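PDB 6H8M: neurotrypsin from Mus musculus, which is a secreted serine protease with a role in neuronal plasticity, seen here only through its third scavenger receptor cysteine-rich domain. Local coordinates for residues Gly28-Asp32 with Asp33-Asp37; Arg54-Met58 with Ala59-Glu63. One frame throughout, in Å; residues are numbered along the deposited sequence.

Contact 1 of 2, residues Gly28-Asp32 with Asp33-Asp37; sequences GTICD and DGWTD
Trp35 reaches from the turn to Ile30, five residues earlier in the chain. The ring carbon CZ3 of Trp35 comes 3.8 Å from CG2 of Ile30, and the two side chains cross at about a right angle. Trp35 holds CG opposite its backbone N (chi1 -174°), which sends the indole toward Ile30; Ile30 places CG2 anti to its own N, and this methyl, rather than the longer CG1 arm, makes the closest approach. Val19 and Ala101 add to the packing round the indole, whose NE1 donates to the carbonyl of Gly102.

The turn itself is closed by one backbone bond, Trp35 N to Asp32 O at 2.9 Å. Water 1 donates to the same oxygen, 3.1 Å from Asp32 O, and also to Trp35 O at 2.7 Å, so it spans the mouth of the turn. The carboxylate of Asp32 finds its partner beyond the turn: OD2 accepts from the backbone N of Met58. Asp33 sits beside the cysteine: its CB lies 3.9 Å from SG of Cys31, while its OD2 accepts from ND2 of Asn72. SG of Cys31 is disulfide-bonded to Cys95. Asp32 to Trp35 make a type II beta turn, with Gly34 taking the positive phi at its third position, and it leads from strand 26-30 of the scavenger receptor cysteine-rich fold to the N-cap Thr36 of helix 37-46.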
ATOM      1  N   GLY A  28      -1.441   5.596  -9.065  1.00 38.84           N
ATOM      2  CA  GLY A  28      -0.593   6.383  -8.165  1.00 41.42           C
ATOM      3  C   GLY A  28      -0.264   5.614  -6.915  1.00 40.39           C
ATOM      4  O   GLY A  28      -0.692   4.454  -6.752  1.00 41.01           O
ATOM      5  N   THR A  29       0.491   6.217  -6.031  1.00 39.67           N
ATOM      6  CA  THR A  29       1.081   5.474  -4.907  1.00 39.73           C
ATOM      7  C   THR A  29       0.383   5.849  -3.610  1.00 41.65           C
ATOM      8  O   THR A  29      -0.526   6.640  -3.591  1.00 43.75           O
ATOM      9  CB  THR A  29       2.593   5.742  -4.854  1.00 41.20           C
ATOM     10  OG1 THR A  29       2.831   7.154  -4.796  1.00 42.34           O
ATOM     11  CG2 THR A  29       3.223   5.308  -6.157  1.00 41.25           C
ATOM     12  N   ILE A  30       0.878   5.229  -2.534  1.00 40.71           N
ATOM     13  CA  ILE A  30       0.410   5.444  -1.188  1.00 38.87           C
ATOM     14  C   ILE A  30       1.599   5.818  -0.308  1.00 40.12           C
ATOM     15  O   ILE A  30       2.647   5.140  -0.306  1.00 39.19           O
ATOM     16  CB  ILE A  30      -0.245   4.165  -0.658  1.00 41.94           C
ATOM     17  CG1 ILE A  30      -1.364   3.695  -1.571  1.00 43.25           C
ATOM     18  CG2 ILE A  30      -0.689   4.328   0.777  1.00 43.50           C
ATOM     19  CD1 ILE A  30      -2.094   2.476  -0.998  1.00 47.30           C
ATOM     20  N   CYS A  31       1.468   6.896   0.457  1.00 41.41           N
ATOM     21  CA  CYS A  31       2.500   7.355   1.404  1.00 45.84           C
ATOM     22  C   CYS A  31       2.644   6.355   2.578  1.00 49.74           C
ATOM     23  O   CYS A  31       1.664   5.847   3.073  1.00 46.56           O
ATOM     24  CB  CYS A  31       2.152   8.733   1.950  1.00 50.31           C
ATOM     25  SG  CYS A  31       3.472   9.427   2.966  1.00 56.85           S
ATOM     26  N   ASP A  32       3.874   6.159   3.064  1.00 45.12           N
ATOM     27  CA  ASP A  32       4.142   5.159   4.100  1.00 45.95           C
ATOM     28  C   ASP A  32       3.898   5.702   5.505  1.00 47.04           C
ATOM     29  O   ASP A  32       4.177   4.994   6.456  1.00 43.52           O
ATOM     30  CB  ASP A  32       5.557   4.581   3.966  1.00 40.94           C
ATOM     31  CG  ASP A  32       6.657   5.589   4.317  1.00 45.18           C
ATOM     32  OD1 ASP A  32       6.321   6.753   4.640  1.00 44.25           O
ATOM     33  OD2 ASP A  32       7.840   5.244   4.192  1.00 45.53           O
ATOM     34  N   ASP A  33       3.428   6.968   5.655  1.00 48.14           N
ATOM     35  CA  ASP A  33       3.219   7.551   6.953  1.00 56.39           C
ATOM     36  C   ASP A  33       2.129   6.713   7.635  1.00 55.39           C
ATOM     37  O   ASP A  33       0.987   6.586   7.119  1.00 56.16           O
ATOM     38  CB  ASP A  33       2.773   9.009   6.813  1.00 55.52           C
ATOM     39  CG  ASP A  33       2.930   9.688   8.162  1.00 69.93           C
ATOM     40  OD1 ASP A  33       4.071   9.693   8.688  1.00 80.40           O
ATOM     41  OD2 ASP A  33       1.905  10.016   8.729  1.00 76.09           O
ATOM     42  N   GLY A  34       2.479   6.112   8.755  1.00 54.89           N
ATOM     43  CA  GLY A  34       1.518   5.266   9.456  1.00 55.94           C
ATOM     44  C   GLY A  34       1.311   3.886   8.815  1.00 53.20           C
ATOM     45  O   GLY A  34       0.387   3.208   9.226  1.00 49.15           O
ATOM     46  N   TRP A  35       2.109   3.490   7.799  1.00 44.55           N
ATOM     47  CA  TRP A  35       1.908   2.249   7.088  1.00 42.20           C
ATOM     48  C   TRP A  35       2.577   1.111   7.890  1.00 43.32           C
ATOM     49  O   TRP A  35       3.739   1.233   8.238  1.00 43.08           O
ATOM     50  CB  TRP A  35       2.480   2.351   5.648  1.00 42.46           C
ATOM     51  CG  TRP A  35       2.229   1.189   4.733  1.00 39.27           C
ATOM     52  CD1 TRP A  35       3.129   0.197   4.410  1.00 37.25           C
ATOM     53  CD2 TRP A  35       1.084   0.973   3.868  1.00 38.51           C
ATOM     54  NE1 TRP A  35       2.548  -0.641   3.502  1.00 37.64           N
ATOM     55  CE2 TRP A  35       1.319  -0.197   3.146  1.00 37.49           C
ATOM     56  CE3 TRP A  35      -0.127   1.644   3.710  1.00 42.68           C
ATOM     57  CZ2 TRP A  35       0.414  -0.704   2.216  1.00 37.47           C
ATOM     58  CZ3 TRP A  35      -1.034   1.133   2.820  1.00 39.84           C
ATOM     59  CH2 TRP A  35      -0.796  -0.050   2.120  1.00 41.94           C
ATOM     60  N   THR A  36       1.804   0.078   8.216  1.00 42.50           N
ATOM     61  CA  THR A  36       2.306  -1.030   9.062  1.00 42.50           C
ATOM     62  C   THR A  36       1.874  -2.366   8.463  1.00 43.74           C
ATOM     63  O   THR A  36       1.308  -2.373   7.359  1.00 39.98           O
ATOM     64  CB  THR A  36       1.752  -0.919  10.487  1.00 46.39           C
ATOM     65  OG1 THR A  36       0.363  -1.238  10.442  1.00 44.14           O
ATOM     66  CG2 THR A  36       1.938   0.458  11.085  1.00 51.09           C
ATOM     67  N   ASP A  37       2.100  -3.448   9.212  1.00 43.54           N
ATOM     68  CA  ASP A  37       1.721  -4.828   8.804  1.00 46.72           C
ATOM     69  C   ASP A  37       0.197  -4.936   8.633  1.00 47.37           C
ATOM     70  O   ASP A  37      -0.230  -5.768   7.819  1.00 42.66           O
ATOM     71  CB  ASP A  37       2.367  -5.886   9.703  1.00 51.11           C
ATOM     72  CG  ASP A  37       3.879  -5.946   9.562  1.00 50.51           C
ATOM     73  OD1 ASP A  37       4.423  -5.197   8.730  1.00 44.74           O
ATOM     74  OD2 ASP A  37       4.500  -6.741  10.286  1.00 49.69           O
TER
HETATM   75  O   HOH W   1       5.300   3.309   8.816  1.00 48.32           O

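Contact 2 of 2, residues Arg54-Met58 with Ala59-Glu63; sequences RARTM and AYFGE
The aliphatic part of Arg56 lies on the ring of Tyr60, the two side chains running next to each other in the same direction. CD of Arg56 sits over the middle of the ring, 3.6 Å from the centroid of Tyr60 and 3° off its normal, a CH-pi contact. Nearer the backbone, CB of Arg56 meets CB of Tyr60 at 3.8 Å. The guanidinium has moved past the ring centre and is inclined 62° to the ring plane; its cation-pi interaction is long and at most weakly attractive. A bend at chi2 (-73°) turns the chain of Arg56 along the tyrosine.

Water 3 joins the polar ends, lying in the guanidinium plane 2.9 Å from NE of Arg56, from which it accepts, and 2.8 Å from OH of Tyr60. NH1 of Arg56 turns back to donate to the carbonyl O of Ala55 at 3.0 Å. Phe61 gives the arginine a second aromatic neighbour: its CE2 comes within 4.0 Å of CB of Arg56, and CD2 of Tyr60 stands over the centre of one face of the phenylalanine ring.

Further out, a type I beta turn from Ala59 to Gly62 presents both aromatics, and water 2 ties Arg56 O to Tyr60 N. Ile104 of the paired strand 102-105 touches both Arg56 and Phe61, while the backbone of Ala59 is hydrogen-bonded to that of Asp100. Dispersion between methylenes and rings thus appears to carry most of this contact, while the guanidinium is engaged by the carbonyl of Ala55 and by water 3.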
ATOM      1  N   ARG A  54       3.812  -8.491   5.285  1.00 38.51           N
ATOM      2  CA  ARG A  54       4.713  -7.539   5.978  1.00 39.80           C
ATOM      3  C   ARG A  54       4.801  -6.233   5.182  1.00 40.36           C
ATOM      4  O   ARG A  54       4.920  -6.300   3.950  1.00 39.11           O
ATOM      5  CB  ARG A  54       6.099  -8.158   6.169  1.00 42.13           C
ATOM      6  CG  ARG A  54       6.172  -9.143   7.325  1.00 50.85           C
ATOM      7  CD  ARG A  54       7.594  -9.339   7.803  1.00 59.60           C
ATOM      8  NE  ARG A  54       7.680 -10.309   8.882  1.00 62.17           N
ATOM      9  CZ  ARG A  54       8.816 -10.706   9.439  1.00 68.03           C
ATOM     10  NH1 ARG A  54       9.960 -10.171   9.055  1.00 62.22           N
ATOM     11  NH2 ARG A  54       8.803 -11.638  10.376  1.00 62.98           N
ATOM     12  N   ALA A  55       4.729  -5.095   5.873  1.00 36.83           N
ATOM     13  CA  ALA A  55       4.927  -3.803   5.204  1.00 38.45           C
ATOM     14  C   ALA A  55       6.394  -3.625   4.757  1.00 38.83           C
ATOM     15  O   ALA A  55       7.352  -4.037   5.474  1.00 38.94           O
ATOM     16  CB  ALA A  55       4.566  -2.688   6.146  1.00 38.85           C
ATOM     17  N   ARG A  56       6.594  -2.877   3.642  1.00 35.92           N
ATOM     18  CA  ARG A  56       7.906  -2.353   3.345  1.00 37.78           C
ATOM     19  C   ARG A  56       7.754  -0.876   3.033  1.00 37.98           C
ATOM     20  O   ARG A  56       6.835  -0.516   2.308  1.00 44.68           O
ATOM     21  CB  ARG A  56       8.425  -3.068   2.108  1.00 34.32           C
ATOM     22  CG  ARG A  56       8.859  -4.527   2.307  1.00 39.86           C
ATOM     23  CD  ARG A  56      10.174  -4.590   3.073  1.00 40.05           C
ATOM     24  NE  ARG A  56      10.631  -5.937   3.440  1.00 40.30           N
ATOM     25  CZ  ARG A  56      10.472  -6.515   4.626  1.00 40.91           C
ATOM     26  NH1 ARG A  56       9.680  -5.987   5.548  1.00 38.84           N
ATOM     27  NH2 ARG A  56      11.088  -7.655   4.862  1.00 41.46           N
ATOM     28  N   THR A  57       8.579  -0.033   3.660  1.00 37.21           N
ATOM     29  CA  THR A  57       8.336   1.444   3.663  1.00 36.28           C
ATOM     30  C   THR A  57       9.473   2.107   2.897  1.00 40.42           C
ATOM     31  O   THR A  57      10.473   1.484   2.516  1.00 38.22           O
ATOM     32  CB  THR A  57       8.147   1.928   5.100  1.00 40.92           C
ATOM     33  OG1 THR A  57       9.276   1.452   5.824  1.00 39.57           O
ATOM     34  CG2 THR A  57       6.844   1.428   5.668  1.00 38.21           C
ATOM     35  N   MET A  58       9.391   3.424   2.790  1.00 38.95           N
ATOM     36  CA  MET A  58      10.432   4.273   2.252  1.00 38.86           C
ATOM     37  C   MET A  58      10.902   3.767   0.873  1.00 38.65           C
ATOM     38  O   MET A  58      12.118   3.718   0.608  1.00 40.62           O
ATOM     39  CB  MET A  58      11.621   4.362   3.210  1.00 42.04           C
ATOM     40  CG  MET A  58      11.306   5.057   4.470  1.00 45.72           C
ATOM     41  SD  MET A  58      10.784   6.861   4.128  1.00 51.62           S
ATOM     42  CE  MET A  58      12.356   7.678   3.931  1.00 56.52           C
ATOM     43  N   ALA A  59       9.933   3.568  -0.050  1.00 36.90           N
ATOM     44  CA  ALA A  59      10.215   3.231  -1.434  1.00 36.26           C
ATOM     45  C   ALA A  59      11.218   2.079  -1.511  1.00 41.19           C
ATOM     46  O   ALA A  59      12.195   2.064  -2.311  1.00 36.96           O
ATOM     47  CB  ALA A  59      10.756   4.437  -2.196  1.00 39.62           C
ATOM     48  N   TYR A  60      10.906   1.003  -0.791  1.00 38.54           N
ATOM     49  CA  TYR A  60      11.798  -0.153  -0.653  1.00 34.75           C
ATOM     50  C   TYR A  60      12.068  -0.802  -1.987  1.00 40.27           C
ATOM     51  O   TYR A  60      13.219  -1.137  -2.193  1.00 38.49           O
ATOM     52  CB  TYR A  60      11.124  -1.188   0.286  1.00 36.81           C
ATOM     53  CG  TYR A  60      11.945  -2.417   0.519  1.00 35.70           C
ATOM     54  CD1 TYR A  60      12.866  -2.434   1.556  1.00 34.40           C
ATOM     55  CD2 TYR A  60      11.743  -3.554  -0.215  1.00 37.61           C
ATOM     56  CE1 TYR A  60      13.637  -3.575   1.761  1.00 36.97           C
ATOM     57  CE2 TYR A  60      12.493  -4.717   0.009  1.00 38.87           C
ATOM     58  CZ  TYR A  60      13.479  -4.691   0.968  1.00 41.45           C
ATOM     59  OH  TYR A  60      14.216  -5.780   1.247  1.00 39.69           O
ATOM     60  N   PHE A  61      11.028  -0.949  -2.807  1.00 36.46           N
ATOM     61  CA  PHE A  61      11.127  -1.488  -4.112  1.00 37.66           C
ATOM     62  C   PHE A  61      11.423  -0.435  -5.189  1.00 44.12           C
ATOM     63  O   PHE A  61      11.417  -0.806  -6.376  1.00 46.85           O
ATOM     64  CB  PHE A  61       9.825  -2.218  -4.458  1.00 38.42           C
ATOM     65  CG  PHE A  61       9.514  -3.385  -3.538  1.00 38.80           C
ATOM     66  CD1 PHE A  61      10.213  -4.576  -3.576  1.00 39.54           C
ATOM     67  CD2 PHE A  61       8.557  -3.248  -2.540  1.00 35.84           C
ATOM     68  CE1 PHE A  61       9.902  -5.617  -2.705  1.00 36.29           C
ATOM     69  CE2 PHE A  61       8.285  -4.292  -1.686  1.00 35.69           C
ATOM     70  CZ  PHE A  61       8.966  -5.455  -1.724  1.00 38.11           C
ATOM     71  N   GLY A  62      11.637   0.817  -4.817  1.00 42.01           N
ATOM     72  CA  GLY A  62      11.742   1.830  -5.830  1.00 45.41           C
ATOM     73  C   GLY A  62      10.626   2.819  -5.681  1.00 44.70           C
ATOM     74  O   GLY A  62       9.543   2.538  -5.107  1.00 41.74           O
ATOM     75  N   GLU A  63      10.888   4.008  -6.207  1.00 41.86           N
ATOM     76  CA  GLU A  63       9.924   5.094  -6.139  1.00 42.68           C
ATOM     77  C   GLU A  63       8.933   4.925  -7.248  1.00 41.96           C
ATOM     78  O   GLU A  63       9.302   4.634  -8.396  1.00 41.29           O
ATOM     79  CB  GLU A  63      10.610   6.467  -6.230  1.00 44.50           C
ATOM     80  CG  GLU A  63      11.560   6.728  -5.045  1.00 44.19           C
ATOM     81  CD  GLU A  63      12.119   8.138  -4.963  1.00 51.73           C
ATOM     82  OE1 GLU A  63      11.582   8.978  -5.686  1.00 54.87           O
ATOM     83  OE2 GLU A  63      12.973   8.420  -4.079  1.00 53.59           O
TER
HETATM   84  O   HOH W   2       7.983   0.807  -0.142  1.00 38.32           O
HETATM   85  O   HOH W   3      12.395  -7.720   1.984  1.00 46.95           O

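Overall arrangement
Both contacts are local, each built where a strand runs out into a turn, but contact 1 is partly buried near the middle of the domain and contact 2 lies on its surface. Accordingly, contact 1 puts apolar groups inward beside a disulfide and sends its aspartates to backbone or amide partners, whereas contact 2 lays an arginine along aromatic rings and settles its polar ends on a backbone carbonyl and bridging water. They meet directly: Asp32 OD2 lies 2.8 Å from Met58 N and Asp37 OD1 lies 2.9 Å from Ala55 N. The turn after strand 26-30 and the first turn of helix 37-46 are thereby tied to strand 53-56 and the loop that follows it.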